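Local structure of putative fumarylacetoacetate hydrolase family protein (Yersinia pestis, 3S52) at residues V70-E75 against G199-G204. The protein is of unknown function but belongs to the fumarylacetoacetate hydrolase family, whose fold is rich in beta-sheet. Numbering follows the deposited sequence.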
loop_
_atom_site.group_PDB
_atom_site.type_symbol
_atom_site.label_atom_id
_atom_site.label_comp_id
_atom_site.label_asym_id
_atom_site.label_seq_id
_atom_site.Cartn_x
_atom_site.Cartn_y
_atom_site.Cartn_z
ATOM N N VAL A 70 -0.138 18.568 7.976
ATOM C CA VAL A 70 0.779 17.472 7.740
ATOM C C VAL A 70 1.735 17.346 8.930
ATOM O O VAL A 70 2.435 18.305 9.281
ATOM C CB VAL A 70 1.571 17.720 6.435
ATOM C CG1 VAL A 70 2.563 16.613 6.183
ATOM C CG2 VAL A 70 0.614 17.863 5.257
ATOM N N HIS A 71 1.758 16.165 9.550
ATOM C CA HIS A 71 2.589 15.918 10.730
ATOM C C HIS A 71 3.838 15.080 10.430
ATOM O O HIS A 71 3.775 14.111 9.676
ATOM C CB HIS A 71 1.768 15.203 11.813
ATOM C CG HIS A 71 0.797 16.090 12.530
ATOM N ND1 HIS A 71 0.110 17.108 11.901
ATOM C CD2 HIS A 71 0.392 16.105 13.823
ATOM C CE1 HIS A 71 -0.671 17.716 12.778
ATOM N NE2 HIS A 71 -0.515 17.130 13.952
ATOM N N HIS A 72 4.963 15.442 11.039
ATOM C CA HIS A 72 6.176 14.641 10.930
ATOM C C HIS A 72 6.111 13.416 11.873
ATOM O O HIS A 72 5.601 13.520 12.992
ATOM C CB HIS A 72 7.407 15.501 11.253
ATOM C CG HIS A 72 7.341 16.180 12.591
ATOM N ND1 HIS A 72 7.590 15.521 13.778
ATOM C CD2 HIS A 72 7.052 17.462 12.930
ATOM C CE1 HIS A 72 7.451 16.364 14.788
ATOM N NE2 HIS A 72 7.124 17.548 14.301
ATOM N N GLU A 73 6.556 12.246 11.404
ATOM C CA GLU A 73 6.825 11.152 12.325
ATOM C C GLU A 73 8.164 10.517 11.978
ATOM O O GLU A 73 8.231 9.684 11.072
ATOM C CB GLU A 73 5.713 10.099 12.204
ATOM C CG GLU A 73 4.329 10.713 12.156
ATOM C CD GLU A 73 3.221 9.684 12.311
ATOM O OE1 GLU A 73 3.435 8.511 11.926
ATOM O OE2 GLU A 73 2.143 10.062 12.823
ATOM N N ILE A 74 9.194 10.809 12.764
ATOM C CA ILE A 74 10.533 10.297 12.463
ATOM C C ILE A 74 10.596 8.813 12.846
ATOM O O ILE A 74 9.964 8.393 13.822
ATOM C CB ILE A 74 11.652 11.115 13.177
ATOM C CG1 ILE A 74 13.028 10.728 12.636
ATOM C CG2 ILE A 74 11.617 10.896 14.673
ATOM C CD1 ILE A 74 14.182 11.497 13.280
ATOM N N GLU A 75 11.315 8.021 12.051
ATOM C CA GLU A 75 11.340 6.570 12.233
ATOM C C GLU A 75 12.616 5.971 11.691
ATOM O O GLU A 75 13.180 6.471 10.713
ATOM C CB GLU A 75 10.127 5.902 11.530
ATOM C CG GLU A 75 8.781 6.583 11.837
ATOM C CD GLU A 75 7.559 5.719 11.553
ATOM O OE1 GLU A 75 7.728 4.527 11.229
ATOM O OE2 GLU A 75 6.416 6.238 11.666
ATOM N N GLY A 199 4.141 16.109 15.366
ATOM C CA GLY A 199 3.587 17.443 15.255
ATOM C C GLY A 199 3.521 17.980 13.842
ATOM O O GLY A 199 4.051 17.375 12.915
ATOM N N PRO A 200 2.865 19.136 13.673
ATOM C CA PRO A 200 2.637 19.705 12.339
ATOM C C PRO A 200 3.888 20.362 11.767
ATOM O O PRO A 200 4.758 20.834 12.495
ATOM C CB PRO A 200 1.554 20.761 12.592
ATOM C CG PRO A 200 1.767 21.180 14.008
ATOM C CD PRO A 200 2.273 19.959 14.745
HETATM N N MSE A 201 3.974 20.372 10.449
HETATM C CA MSE A 201 5.014 21.112 9.760
HETATM C C MSE A 201 4.324 22.070 8.826
HETATM O O MSE A 201 3.176 21.845 8.455
HETATM C CB MSE A 201 5.868 20.176 8.927
HETATM C CG MSE A 201 6.325 18.941 9.663
HETATM SE SE MSE A 201 7.694 18.072 8.615
HETATM C CE MSE A 201 6.603 17.639 7.078
ATOM N N GLN A 202 5.022 23.125 8.426
ATOM C CA GLN A 202 4.494 24.007 7.389
ATOM C C GLN A 202 5.584 24.434 6.423
ATOM O O GLN A 202 6.779 24.301 6.699
ATOM C CB GLN A 202 3.775 25.225 7.978
ATOM C CG GLN A 202 4.605 26.084 8.926
ATOM C CD GLN A 202 3.805 27.253 9.514
ATOM O OE1 GLN A 202 2.597 27.149 9.740
ATOM N NE2 GLN A 202 4.483 28.365 9.769
ATOM N N SER A 203 5.151 24.923 5.270
ATOM C CA SER A 203 6.065 25.405 4.263
ATOM C C SER A 203 7.039 26.415 4.882
ATOM O O SER A 203 6.635 27.332 5.597
ATOM C CB SER A 203 5.272 26.032 3.115
ATOM O OG SER A 203 6.075 26.100 1.955
ATOM N N GLY A 204 8.329 26.226 4.632
ATOM C CA GLY A 204 9.338 27.144 5.146
ATOM C C GLY A 204 10.101 26.621 6.358
ATOM O O GLY A 204 11.126 27.172 6.725
HETATM O O HOH W 1 0.729 21.039 7.847
#
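M201 N donates to V70 O at 2.8 Å, and H72 N donates to G199 O, also at 2.8 Å. These two bonds join the start of strand 70-80 to the short strand 199-201 as a brief antiparallel bridge in the mixed sheet of this FAH-family fold. The two short strands run at 116°, far from strictly antiparallel. H71 and P200 form the non-hydrogen-bonded pair between the two bonds. Both carbonyls also receive a CA-H contact, from P200 CA to V70 O and from H71 CA to G199 O. A water stands in for a direct bond between V70 N and M201 O, accepting from the first and donating to the second, 2.6 Å from each.

The two imidazoles pack against the 199-201 backbone in different ways. One face of the H71 ring lies against the G199-P200 peptide, with P200 N over the ring centre. P200 CD makes a CH-pi contact on that face, 4.2 Å from the centroid. H72 has CG between its backbone N and carbonyl carbon (chi1 55°). Its ring is carried over G199 O, which sits 2.9 Å above the plane and toward the rim. H72 ND1 is hydrogen-bonded to Q160 OE1, which also accepts from I74 N.

M201, a selenomethionine, lies at the edge of the H72 ring. Its CG is in the ring plane, and SE is 5.3 Å from the centroid. On the side of the sheet that carries V70, H72 and M201, H72 touches L152 and I154, and M201 touches L105 and L207. Through L152, I154 and L207 the contact packs against the four-stranded antiparallel sheet. Bent at chi3 (-64°), the M201 chain brings CE to within 4.3 Å of V70 CG1.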